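Local coordinates for protein beta-phosphoglucomutase (Bacteroides vulgatus, PDB 3DV9) that probably interconverts beta-glucose 1-phosphate and glucose 6-phosphate as a magnesium-dependent phosphoglucomutase of the haloacid dehalogenase (HAD) superfamily, at residues F5-A8 against I9-L13; L34-S37 against M38-H41; A85-E88 against E89-A92; H144-P147 against G148-A152; N167-P170 against Y171-A174. All blocks are in the same frame, centred on the assembly; numbering follows the deposited sequence. Where two conformers were deposited one is given.

Contact 1 of 5, residues F5-A8 against I9-L13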
loop_
_atom_site.group_PDB
_atom_site.type_symbol
_atom_site.label_atom_id
_atom_site.label_comp_id
_atom_site.label_asym_id
_atom_site.label_seq_id
_atom_site.Cartn_x
_atom_site.Cartn_y
_atom_site.Cartn_z
ATOM N N PHE A 5 -13.073 -13.925 -10.541
ATOM C CA PHE A 5 -13.080 -12.437 -10.626
ATOM C C PHE A 5 -14.519 -11.886 -10.578
ATOM O O PHE A 5 -14.811 -10.961 -9.833
ATOM C CB PHE A 5 -12.322 -11.931 -11.870
ATOM C CG PHE A 5 -10.844 -12.294 -11.913
ATOM C CD1 PHE A 5 -10.134 -12.749 -10.775
ATOM C CD2 PHE A 5 -10.114 -12.113 -13.111
ATOM C CE1 PHE A 5 -8.749 -13.056 -10.867
ATOM C CE2 PHE A 5 -8.759 -12.412 -13.187
ATOM C CZ PHE A 5 -8.068 -12.877 -12.066
ATOM N N LYS A 6 -15.410 -12.482 -11.355
ATOM C CA LYS A 6 -16.828 -12.094 -11.390
ATOM C C LYS A 6 -17.457 -12.202 -9.993
ATOM O O LYS A 6 -18.226 -11.324 -9.595
ATOM C CB LYS A 6 -17.578 -12.995 -12.372
ATOM C CG LYS A 6 -17.289 -12.696 -13.863
ATOM C CD LYS A 6 -17.647 -11.248 -14.219
ATOM C CE LYS A 6 -17.688 -11.022 -15.722
ATOM N NZ LYS A 6 -17.849 -9.571 -16.012
ATOM N N GLU A 7 -17.198 -13.308 -9.291
ATOM C CA GLU A 7 -17.740 -13.495 -7.918
ATOM C C GLU A 7 -17.295 -12.319 -7.023
ATOM O O GLU A 7 -18.130 -11.655 -6.399
ATOM C CB GLU A 7 -17.295 -14.828 -7.315
ATOM C CG GLU A 7 -17.723 -15.018 -5.879
ATOM C CD GLU A 7 -16.956 -16.110 -5.120
ATOM O OE1 GLU A 7 -15.728 -16.370 -5.372
ATOM O OE2 GLU A 7 -17.621 -16.729 -4.248
ATOM N N ALA A 8 -15.990 -12.030 -7.018
ATOM C CA ALA A 8 -15.464 -10.937 -6.217
ATOM C C ALA A 8 -16.118 -9.627 -6.645
ATOM O O ALA A 8 -16.564 -8.865 -5.804
ATOM C CB ALA A 8 -13.937 -10.846 -6.365
ATOM N N ILE A 9 -16.154 -9.372 -7.948
ATOM C CA ILE A 9 -16.730 -8.133 -8.459
ATOM C C ILE A 9 -18.188 -7.997 -8.030
ATOM O O ILE A 9 -18.585 -6.957 -7.510
ATOM C CB ILE A 9 -16.537 -7.997 -9.981
ATOM C CG1 ILE A 9 -15.033 -7.838 -10.297
ATOM C CG2 ILE A 9 -17.300 -6.788 -10.565
ATOM C CD1 ILE A 9 -14.706 -8.215 -11.720
ATOM N N ASN A 10 -18.974 -9.045 -8.269
ATOM C CA ASN A 10 -20.400 -8.972 -7.981
ATOM C C ASN A 10 -20.710 -8.837 -6.510
ATOM O O ASN A 10 -21.653 -8.125 -6.139
ATOM C CB ASN A 10 -21.156 -10.112 -8.647
ATOM C CG ASN A 10 -21.253 -9.919 -10.139
ATOM O OD1 ASN A 10 -21.533 -8.791 -10.622
ATOM N ND2 ASN A 10 -21.004 -10.986 -10.894
ATOM N N ASN A 11 -19.935 -9.510 -5.664
ATOM C CA ASN A 11 -20.058 -9.316 -4.201
ATOM C C ASN A 11 -19.799 -7.861 -3.750
ATOM O O ASN A 11 -20.575 -7.293 -2.945
ATOM C CB ASN A 11 -19.137 -10.291 -3.450
ATOM C CG ASN A 11 -19.699 -11.740 -3.448
ATOM O OD1 ASN A 11 -20.902 -11.945 -3.626
ATOM N ND2 ASN A 11 -18.825 -12.734 -3.239
ATOM N N TYR A 12 -18.705 -7.280 -4.254
ATOM C CA TYR A 12 -18.398 -5.874 -4.058
ATOM C C TYR A 12 -19.534 -4.962 -4.525
ATOM O O TYR A 12 -19.978 -4.100 -3.768
ATOM C CB TYR A 12 -17.075 -5.489 -4.741
ATOM C CG TYR A 12 -16.821 -4.013 -4.737
ATOM C CD1 TYR A 12 -16.222 -3.398 -3.634
ATOM C CD2 TYR A 12 -17.131 -3.233 -5.849
ATOM C CE1 TYR A 12 -15.979 -2.047 -3.624
ATOM C CE2 TYR A 12 -16.897 -1.860 -5.856
ATOM C CZ TYR A 12 -16.325 -1.280 -4.738
ATOM O OH TYR A 12 -16.079 0.058 -4.694
ATOM N N LEU A 13 -20.009 -5.144 -5.755
ATOM C CA LEU A 13 -21.093 -4.312 -6.274
ATOM C C LEU A 13 -22.344 -4.405 -5.400
ATOM O O LEU A 13 -22.946 -3.377 -5.052
ATOM C CB LEU A 13 -21.442 -4.703 -7.699
ATOM C CG LEU A 13 -20.322 -4.509 -8.714
ATOM C CD1 LEU A 13 -20.840 -4.975 -10.089
ATOM C CD2 LEU A 13 -19.777 -3.069 -8.775
HETATM O O HOH W 1 -19.802 -15.658 -3.133
#

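Contact 2 of 5, residues L34-S37 against M38-H41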
loop_
_atom_site.group_PDB
_atom_site.type_symbol
_atom_site.label_atom_id
_atom_site.label_comp_id
_atom_site.label_asym_id
_atom_site.label_seq_id
_atom_site.Cartn_x
_atom_site.Cartn_y
_atom_site.Cartn_z
ATOM N N LEU A 34 5.355 -1.671 -5.534
ATOM C CA LEU A 34 6.249 -1.073 -6.557
ATOM C C LEU A 34 7.729 -1.392 -6.361
ATOM O O LEU A 34 8.418 -1.733 -7.328
ATOM C CB LEU A 34 6.004 0.439 -6.690
ATOM C CG LEU A 34 4.540 0.793 -7.013
ATOM C CD1 LEU A 34 4.491 2.323 -7.092
ATOM C CD2 LEU A 34 4.057 0.149 -8.341
ATOM N N PHE A 35 8.199 -1.263 -5.116
ATOM C CA PHE A 35 9.580 -1.506 -4.781
ATOM C C PHE A 35 9.678 -2.632 -3.769
ATOM O O PHE A 35 8.840 -2.717 -2.849
ATOM C CB PHE A 35 10.227 -0.246 -4.170
ATOM C CG PHE A 35 10.467 0.872 -5.155
ATOM C CD1 PHE A 35 11.434 0.771 -6.138
ATOM C CD2 PHE A 35 9.728 2.067 -5.053
ATOM C CE1 PHE A 35 11.689 1.816 -7.021
ATOM C CE2 PHE A 35 9.972 3.151 -5.967
ATOM C CZ PHE A 35 10.967 3.003 -6.950
ATOM N N ASP A 36 10.730 -3.449 -3.869
ATOM C CA ASP A 36 10.920 -4.483 -2.871
ATOM C C ASP A 36 11.733 -3.850 -1.709
ATOM O O ASP A 36 12.910 -4.139 -1.496
ATOM C CB ASP A 36 11.630 -5.692 -3.490
ATOM C CG ASP A 36 11.721 -6.862 -2.518
ATOM O OD1 ASP A 36 10.996 -6.839 -1.487
ATOM O OD2 ASP A 36 12.526 -7.781 -2.801
ATOM N N SER A 37 11.097 -2.920 -1.004
ATOM C CA SER A 37 11.746 -2.119 0.049
ATOM C C SER A 37 11.477 -2.630 1.465
ATOM O O SER A 37 12.091 -2.168 2.434
ATOM C CB SER A 37 11.185 -0.700 -0.032
ATOM O OG SER A 37 9.769 -0.756 0.020
HETATM N N MSE A 38 10.542 -3.569 1.623
HETATM C CA MSE A 38 10.152 -3.930 3.003
HETATM C C MSE A 38 11.258 -4.623 3.835
HETATM O O MSE A 38 11.384 -4.384 5.041
HETATM C CB MSE A 38 8.816 -4.717 3.000
HETATM C CG MSE A 38 7.579 -3.846 2.748
HETATM SE SE MSE A 38 7.484 -2.325 4.033
HETATM C CE MSE A 38 7.485 -3.341 5.633
ATOM N N PRO A 39 12.045 -5.513 3.217
ATOM C CA PRO A 39 13.125 -6.085 4.035
ATOM C C PRO A 39 13.992 -5.016 4.707
ATOM O O PRO A 39 14.309 -5.136 5.904
ATOM C CB PRO A 39 13.914 -6.940 3.024
ATOM C CG PRO A 39 12.869 -7.345 1.995
ATOM C CD PRO A 39 11.970 -6.125 1.873
ATOM N N ASN A 40 14.347 -3.976 3.972
ATOM C CA ASN A 40 15.131 -2.856 4.531
ATOM C C ASN A 40 14.332 -2.073 5.558
ATOM O O ASN A 40 14.842 -1.757 6.640
ATOM C CB ASN A 40 15.646 -1.907 3.429
ATOM C CG ASN A 40 16.620 -0.827 3.963
ATOM O OD1 ASN A 40 17.064 -0.877 5.108
ATOM N ND2 ASN A 40 16.941 0.151 3.118
ATOM N N HIS A 41 13.082 -1.742 5.233
ATOM C CA HIS A 41 12.250 -1.004 6.203
ATOM C C HIS A 41 12.111 -1.797 7.528
ATOM O O HIS A 41 12.281 -1.257 8.609
ATOM C CB HIS A 41 10.843 -0.736 5.654
ATOM C CG HIS A 41 10.750 0.385 4.665
ATOM N ND1 HIS A 41 10.945 1.709 5.010
ATOM C CD2 HIS A 41 10.385 0.388 3.363
ATOM C CE1 HIS A 41 10.765 2.469 3.943
ATOM N NE2 HIS A 41 10.405 1.694 2.933
HETATM O O HOH W 2 9.148 -5.466 -0.184
HETATM O O HOH W 3 14.468 -3.931 0.873
#

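Contact 3 of 5, residues A85-E88 against E89-A92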
loop_
_atom_site.group_PDB
_atom_site.type_symbol
_atom_site.label_atom_id
_atom_site.label_comp_id
_atom_site.label_asym_id
_atom_site.label_seq_id
_atom_site.Cartn_x
_atom_site.Cartn_y
_atom_site.Cartn_z
ATOM N N ALA A 85 5.061 7.987 23.505
ATOM C CA ALA A 85 6.344 8.678 23.341
ATOM C C ALA A 85 6.123 10.182 23.198
ATOM O O ALA A 85 5.036 10.633 22.813
ATOM C CB ALA A 85 7.113 8.130 22.117
ATOM N N THR A 86 7.157 10.951 23.522
ATOM C CA THR A 86 7.125 12.396 23.396
ATOM C C THR A 86 7.397 12.780 21.952
ATOM O O THR A 86 7.895 11.952 21.166
ATOM C CB THR A 86 8.186 13.055 24.313
ATOM O OG1 THR A 86 9.509 12.598 23.961
ATOM C CG2 THR A 86 7.907 12.723 25.793
ATOM N N GLU A 87 7.081 14.027 21.596
ATOM C CA GLU A 87 7.392 14.524 20.265
ATOM C C GLU A 87 8.893 14.407 19.979
ATOM O O GLU A 87 9.288 13.990 18.885
ATOM C CB GLU A 87 6.912 15.969 20.083
ATOM C CG GLU A 87 6.414 16.269 18.674
ATOM C CD GLU A 87 7.440 15.933 17.605
ATOM O OE1 GLU A 87 7.253 14.917 16.891
ATOM O OE2 GLU A 87 8.448 16.671 17.504
ATOM N N GLU A 88 9.719 14.758 20.969
ATOM C CA GLU A 88 11.169 14.669 20.853
ATOM C C GLU A 88 11.588 13.234 20.526
ATOM O O GLU A 88 12.392 13.022 19.611
ATOM C CB GLU A 88 11.879 15.185 22.129
ATOM C CG GLU A 88 13.413 15.011 22.079
ATOM C CD GLU A 88 14.151 15.330 23.384
ATOM O OE1 GLU A 88 13.661 15.022 24.492
ATOM O OE2 GLU A 88 15.261 15.881 23.293
ATOM N N GLU A 89 11.054 12.251 21.256
ATOM C CA GLU A 89 11.450 10.855 21.014
ATOM C C GLU A 89 11.095 10.433 19.587
ATOM O O GLU A 89 11.923 9.864 18.863
ATOM C CB GLU A 89 10.815 9.907 22.030
ATOM C CG GLU A 89 11.528 9.895 23.386
ATOM C CD GLU A 89 10.669 9.301 24.477
ATOM O OE1 GLU A 89 9.416 9.342 24.342
ATOM O OE2 GLU A 89 11.239 8.767 25.458
ATOM N N ILE A 90 9.873 10.767 19.179
ATOM C CA ILE A 90 9.349 10.347 17.883
ATOM C C ILE A 90 10.177 10.925 16.732
ATOM O O ILE A 90 10.527 10.222 15.789
ATOM C CB ILE A 90 7.835 10.712 17.765
ATOM C CG1 ILE A 90 7.005 9.778 18.673
ATOM C CG2 ILE A 90 7.342 10.645 16.292
ATOM C CD1 ILE A 90 5.601 10.280 19.032
ATOM N N LYS A 91 10.498 12.210 16.821
ATOM C CA LYS A 91 11.351 12.844 15.823
ATOM C C LYS A 91 12.765 12.240 15.714
ATOM O O LYS A 91 13.295 12.089 14.603
ATOM C CB LYS A 91 11.429 14.353 16.081
ATOM C CG LYS A 91 12.295 15.098 15.081
ATOM C CD LYS A 91 12.629 16.490 15.565
ATOM C CE LYS A 91 13.124 17.350 14.406
ATOM N NZ LYS A 91 12.784 18.786 14.594
ATOM N N ALA A 92 13.363 11.924 16.863
ATOM C CA ALA A 92 14.676 11.280 16.951
ATOM C C ALA A 92 14.660 9.874 16.348
ATOM O O ALA A 92 15.570 9.485 15.607
ATOM C CB ALA A 92 15.132 11.224 18.400
#

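Contact 4 of 5, residues H144-P147 against G148-A152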
loop_
_atom_site.group_PDB
_atom_site.type_symbol
_atom_site.label_atom_id
_atom_site.label_comp_id
_atom_site.label_asym_id
_atom_site.label_seq_id
_atom_site.Cartn_x
_atom_site.Cartn_y
_atom_site.Cartn_z
ATOM N N HIS A 144 12.594 7.450 -12.260
ATOM C CA HIS A 144 13.730 6.680 -12.753
ATOM C C HIS A 144 13.371 5.193 -12.991
ATOM O O HIS A 144 14.004 4.494 -13.806
ATOM C CB HIS A 144 14.810 6.790 -11.668
ATOM C CG HIS A 144 16.036 5.977 -11.918
ATOM N ND1 HIS A 144 16.855 6.174 -13.009
ATOM C CD2 HIS A 144 16.606 4.988 -11.193
ATOM C CE1 HIS A 144 17.872 5.331 -12.954
ATOM N NE2 HIS A 144 17.746 4.599 -11.861
ATOM N N ASN A 145 12.404 4.701 -12.213
ATOM C CA ASN A 145 12.052 3.276 -12.221
ATOM C C ASN A 145 10.791 2.989 -13.011
ATOM O O ASN A 145 10.622 1.920 -13.540
ATOM C CB ASN A 145 11.950 2.721 -10.808
ATOM C CG ASN A 145 13.278 2.564 -10.187
ATOM O OD1 ASN A 145 13.896 1.504 -10.298
ATOM N ND2 ASN A 145 13.766 3.627 -9.553
ATOM N N PHE A 146 9.900 3.977 -13.076
ATOM C CA PHE A 146 8.612 3.834 -13.783
ATOM C C PHE A 146 8.424 5.071 -14.686
ATOM O O PHE A 146 7.578 5.948 -14.383
ATOM C CB PHE A 146 7.468 3.677 -12.729
ATOM C CG PHE A 146 7.731 2.568 -11.732
ATOM C CD1 PHE A 146 7.638 1.233 -12.117
ATOM C CD2 PHE A 146 8.120 2.865 -10.413
ATOM C CE1 PHE A 146 7.907 0.180 -11.179
ATOM C CE2 PHE A 146 8.400 1.854 -9.480
ATOM C CZ PHE A 146 8.305 0.497 -9.855
ATOM N N PRO A 147 9.220 5.166 -15.757
ATOM C CA PRO A 147 9.328 6.451 -16.466
ATOM C C PRO A 147 7.989 6.909 -17.087
ATOM O O PRO A 147 7.329 6.153 -17.830
ATOM C CB PRO A 147 10.412 6.195 -17.550
ATOM C CG PRO A 147 11.128 4.975 -17.127
ATOM C CD PRO A 147 10.090 4.141 -16.374
ATOM N N GLY A 148 7.566 8.120 -16.726
ATOM C CA GLY A 148 6.331 8.713 -17.221
ATOM C C GLY A 148 5.029 8.087 -16.735
ATOM O O GLY A 148 3.956 8.406 -17.265
ATOM N N ILE A 149 5.109 7.214 -15.729
ATOM C CA ILE A 149 3.918 6.484 -15.258
ATOM C C ILE A 149 3.142 7.329 -14.249
ATOM O O ILE A 149 1.920 7.453 -14.368
ATOM C CB ILE A 149 4.277 5.090 -14.638
ATOM C CG1 ILE A 149 4.996 4.204 -15.692
ATOM C CG2 ILE A 149 3.020 4.421 -13.930
ATOM C CD1 ILE A 149 4.156 3.875 -16.903
ATOM N N PHE A 150 3.838 7.901 -13.263
ATOM C CA PHE A 150 3.179 8.624 -12.174
ATOM C C PHE A 150 3.325 10.125 -12.291
ATOM O O PHE A 150 4.308 10.611 -12.853
ATOM C CB PHE A 150 3.690 8.180 -10.806
ATOM C CG PHE A 150 3.503 6.716 -10.557
ATOM C CD1 PHE A 150 2.207 6.206 -10.330
ATOM C CD2 PHE A 150 4.592 5.851 -10.626
ATOM C CE1 PHE A 150 2.008 4.837 -10.123
ATOM C CE2 PHE A 150 4.426 4.488 -10.422
ATOM C CZ PHE A 150 3.134 3.973 -10.168
ATOM N N GLN A 151 2.346 10.833 -11.724
ATOM C CA GLN A 151 2.265 12.306 -11.742
ATOM C C GLN A 151 2.218 12.859 -10.306
ATOM O O GLN A 151 1.530 12.297 -9.464
ATOM C CB GLN A 151 0.981 12.730 -12.482
ATOM C CG GLN A 151 1.075 12.842 -14.005
ATOM C CD GLN A 151 0.084 13.860 -14.603
ATOM O OE1 GLN A 151 -0.912 13.478 -15.227
ATOM N NE2 GLN A 151 0.357 15.154 -14.417
ATOM N N ALA A 152 2.902 13.986 -10.037
ATOM C CA ALA A 152 2.922 14.639 -8.700
ATOM C C ALA A 152 1.575 15.053 -8.152
ATOM O O ALA A 152 1.325 15.012 -6.934
ATOM C CB ALA A 152 3.831 15.878 -8.741
HETATM O O HOH W 4 6.628 7.786 -12.704
#

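Contact 5 of 5, residues N167-P170 against Y171-A174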
loop_
_atom_site.group_PDB
_atom_site.type_symbol
_atom_site.label_atom_id
_atom_site.label_comp_id
_atom_site.label_asym_id
_atom_site.label_seq_id
_atom_site.Cartn_x
_atom_site.Cartn_y
_atom_site.Cartn_z
ATOM N N ASN A 167 -6.311 3.891 8.580
ATOM C CA ASN A 167 -7.345 4.903 8.299
ATOM C C ASN A 167 -7.516 4.957 6.761
ATOM O O ASN A 167 -6.490 4.848 6.036
ATOM C CB ASN A 167 -6.907 6.259 8.842
ATOM C CG ASN A 167 -8.049 7.292 8.879
ATOM O OD1 ASN A 167 -8.607 7.655 7.831
ATOM N ND2 ASN A 167 -8.358 7.819 10.092
ATOM N N PRO A 168 -8.772 5.051 6.259
ATOM C CA PRO A 168 -8.984 5.137 4.803
ATOM C C PRO A 168 -8.487 6.448 4.184
ATOM O O PRO A 168 -8.438 6.519 2.975
ATOM C CB PRO A 168 -10.508 5.055 4.652
ATOM C CG PRO A 168 -11.040 5.493 5.927
ATOM C CD PRO A 168 -10.068 4.980 6.969
ATOM N N GLU A 169 -8.105 7.442 5.011
ATOM C CA GLU A 169 -7.685 8.784 4.528
ATOM C C GLU A 169 -6.763 8.815 3.296
ATOM O O GLU A 169 -7.065 9.522 2.357
ATOM C CB GLU A 169 -7.147 9.682 5.674
ATOM C CG GLU A 169 -6.848 11.142 5.270
ATOM C CD GLU A 169 -8.109 11.919 4.891
ATOM O OE1 GLU A 169 -9.234 11.404 5.104
ATOM O OE2 GLU A 169 -7.968 13.032 4.350
ATOM N N PRO A 170 -5.651 8.061 3.299
ATOM C CA PRO A 170 -4.755 8.098 2.128
ATOM C C PRO A 170 -5.493 7.759 0.805
ATOM O O PRO A 170 -5.248 8.394 -0.261
ATOM C CB PRO A 170 -3.690 7.020 2.465
ATOM C CG PRO A 170 -3.714 6.893 3.902
ATOM C CD PRO A 170 -5.116 7.175 4.366
ATOM N N TYR A 171 -6.324 6.722 0.838
ATOM C CA TYR A 171 -7.072 6.306 -0.355
ATOM C C TYR A 171 -8.195 7.274 -0.702
ATOM O O TYR A 171 -8.422 7.574 -1.860
ATOM C CB TYR A 171 -7.566 4.849 -0.223
ATOM C CG TYR A 171 -6.400 3.921 -0.336
ATOM C CD1 TYR A 171 -5.669 3.842 -1.528
ATOM C CD2 TYR A 171 -5.971 3.152 0.757
ATOM C CE1 TYR A 171 -4.537 3.024 -1.633
ATOM C CE2 TYR A 171 -4.818 2.282 0.633
ATOM C CZ TYR A 171 -4.133 2.258 -0.559
ATOM O OH TYR A 171 -3.023 1.484 -0.718
ATOM N N LEU A 172 -8.901 7.773 0.303
ATOM C CA LEU A 172 -9.906 8.809 0.050
ATOM C C LEU A 172 -9.274 10.042 -0.598
ATOM O O LEU A 172 -9.886 10.695 -1.492
ATOM C CB LEU A 172 -10.614 9.178 1.359
ATOM C CG LEU A 172 -11.480 8.079 2.003
ATOM C CD1 LEU A 172 -11.889 8.447 3.443
ATOM C CD2 LEU A 172 -12.662 7.676 1.130
HETATM N N MSE A 173 -8.068 10.393 -0.129
HETATM C CA MSE A 173 -7.348 11.582 -0.658
HETATM C C MSE A 173 -6.953 11.302 -2.108
HETATM O O MSE A 173 -7.016 12.201 -2.972
HETATM C CB MSE A 173 -6.127 11.926 0.175
HETATM C CG MSE A 173 -5.275 13.107 -0.373
HETATM SE SE MSE A 173 -6.339 14.751 -0.329
HETATM C CE MSE A 173 -6.208 15.013 1.627
ATOM N N ALA A 174 -6.548 10.055 -2.364
ATOM C CA ALA A 174 -6.252 9.633 -3.750
ATOM C C ALA A 174 -7.478 9.831 -4.661
ATOM O O ALA A 174 -7.339 10.392 -5.729
ATOM C CB ALA A 174 -5.761 8.186 -3.832
#

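Contact 1 of 5, residues F5-A8 against I9-L13
Glu7 and Asn11 meet one turn apart on the amino-terminal alpha-helix 2-16, where the backbone bond from Asn11 N to Glu7 O is 2.9 Å long. The same i to i+4 pattern runs from Ile9 N to Phe5 O, from Asn10 N to Lys6 O at 2.7 Å, and from Tyr12 N to Ala8 O. On the outer side a water bridges the first pair: it donates to Glu7 OE2 at 2.7 Å and accepts from Asn11 ND2 at 3.1 Å. Glu7 reaches out because its CG stands anti to the backbone N (chi1 175°) and the chain stays extended beyond it. The carboxylate and amide planes are turned 48° apart.

The inward side is mostly apolar, with two polar ends tied to the backbone. Ala8 rests on Phe204 and Leu225 of the parallel sheet, while Phe5 leans on helix 230-244, whose Ala243 O takes a hydrogen bond from Lys6 NZ. Tyr12 OH is bonded to Gly202 O. Within the helix, Ile9 lies along the carbonyl of Phe5, with Ile9 CG1 3.2 Å from Phe5 O and Ile9 CD1 4.4 Å from Phe5 CB.

Contact 2 of 5, residues L34-S37 against M38-H41
The imidazole of His41 meets Ser37 at its edge: Ser37 OG lies in the ring plane, 3.6 Å from His41 CD2. Ser37 O approaches the same carbon obliquely, at 3.2 Å from His41 CD2, so both oxygens of the serine gather round one corner of the ring. Beyond the two segments the ring of Phe101 meets that of His41 with the planes about 35° apart, and His41 NE2 makes a weak hydrogen bond to Asp31 OD1. Ser37 OG is hydrogen-bonded to that same carboxylate oxygen; a Ser37 chi1 of 53° swings the hydroxyl toward both Asp31 and the His41 ring edge.

Asp31 is a residue of the magnesium site and belongs to the DxDx(T/V) pattern of the HAD family. Ser37 and His41 touch its carboxylate and probably help to orient that side chain, which in HAD mutases usually serves as acid/base. They sit where the loop after strand 25-29 turns into helix 38-51. The first turn of that helix is closed by His41 N, which donates to Ser37 O at 3.0 Å.

Two waters carry the earlier amides. One accepts from Met38 N at 3.0 Å and donates to Asp36 OD1 at 2.6 Å; the other accepts from Asn40 N and donates to Asp36 O. Asp36 is the centre of an inverse gamma turn, and its side chain crosses the ring of Pro39 at about a right angle, with Asp36 OD1 3.6 Å from Pro39 CD. Met38, a selenomethionine here, is bent at chi2 and chi3 and touches Glu65 and Tyr62, its side chain about 5 Å from the magnesium.

Contact 3 of 5, residues A85-E88 against E89-A92
Glu89 turns back along the chain to meet Thr86, and the two form a capping box at the start of helix 87-101. In one direction Glu89 N donates to Thr86 OG1 at 3.1 Å; in the other Thr86 N donates to Glu89 OE1 at 2.9 Å, an almost straight bond (167° at the hydrogen). The carboxylate oxygen is met on its anti side, 21° out of the carboxylate plane. What brings it there is a chi1 of -79°, with CG beside the backbone N, followed by an extended chain that runs back past the threonine. Ala85 CB also touches this oxygen, 3.4 Å from Glu89 OE1. The second carboxylate oxygen, Glu89 OE2, is in a salt bridge with Arg81, which probably helps to hold the group charged and in place.

Ile90 is the apolar counterpart. Its CG1 packs on Ala85 CB at 3.8 Å and lies 3.4 Å from Thr86 O, the oxygen to which Ile90 N donates. Glu88 plays its part mainly through the backbone, its O accepting from Ala92 N at 3.1 Å.

This helix cap lies at the surface, in what is probably the helical cap domain of the HAD fold. Ala85 and Ile90 face helix 69-81, where both touch Ile73 and Ile90 also reaches Ala70 and Asn74; the side chain of Asn74 accepts from Ala85 N, tying the loop before helix 87-101 to its neighbour.

Contact 4 of 5, residues H144-P147 against G148-A152
Phe146 and Ile149 bracket a type II beta-turn, Pro147 and Gly148 at its corners, by which the chain leaves helix 139-145. Ile149 N donates to Phe146 O at 3.1 Å, coming from above the carbonyl plane, 36° out of it. The same oxygen takes a second proton from a water, 2.7 Å from Phe146 O, and this water in turn accepts from Phe150 N at 2.8 Å. One carbonyl thereby holds two successive amides, the second through the water. Gly148 takes the third position of the turn with a phi of 70°, a conformation that favours glycine.

The linker joins helix 139-145 to the edge strand 155-156 of the parallel sheet of the HAD fold; Phe146, Ile149 and Phe150 are its buried side chains. Phe146 and Phe150 lie side by side and point the same way, both with chi1 near -55°; the closest touch is Phe150 CE2 on Phe146 CB, 3.9 Å. Ile149 CG1 is 3.9 Å from Phe146 CB, while Ile149 CG2 sits 3.7 Å above the Phe150 ring, over its centre. Leu117 of helix 113-122 packs against all three, and Lys121 NZ of the same helix donates to the carbonyl oxygens of Gly148 and Ile149.

Contact 5 of 5, residues N167-P170 against Y171-A174
Leu172 lies alongside Pro168, four residues back, where the chain enters helix 169-178. Its CB sits 3.7 Å from Glu169 O. CG, placed beside the backbone N by a chi1 of -66°, is next, with Leu172 CG 3.6 Å from Pro168 O. CD1 finishes the run on the proline ring, where Leu172 CD1 meets Pro168 CB at 3.9 Å and touches CG only slightly farther off. The two side chains point the same way, so the contact is flank against flank.

The helix start is held by one side-chain capping bond and a run of main-chain bonds. Asn167 OD1 caps it, accepting from Glu169 N at 2.9 Å in the carbonyl plane, on a lone pair. Leu172 N then donates to Pro168 O, nearly straight at 172°, and Met173 N to Glu169 O at 2.8 Å. Ala174 N reaches Pro170 O at 3.0 Å, a more bent bond. Across the outer side Glu169 is folded back at chi2, so that Glu169 OE2 comes 3.8 Å from CE of the selenomethionine Met173.

On the inner side Tyr171 packs on Leu27 and Asp29 of the central strand, and its OH is hydrogen-bonded to Glu189 OE2; Asp29 is a magnesium ligand, and the ion lies about 7 Å from the tyrosine side chain. With no N-H at Pro168 or Pro170, this first turn has less to cap: Glu169 N, which has one, is served by Asn167 OD1, and the prolines contribute carbonyl acceptors and apolar surface.

In the fold
The five local contacts follow one another along the chain, one within a helix, three where helices begin, one in a turn after a helix. Contacts 1 and 3 are the most distant pair, their centres 44 Å apart on opposite sides of the chain's centre: one packs on the sheet edge with strands 204-208 and 225-227, the other caps a helix that packs on helix 69-81. Contacts 2 and 4 are the only two that touch, with Leu34 and Phe35 meeting Phe146, whose ring stands edge-to-face to that of Phe35. Contact 5 lies 22 Å from contact 2, centre to centre, yet both border magnesium ligands, Asp29 and Asp31, so the metal site is approached from two directions.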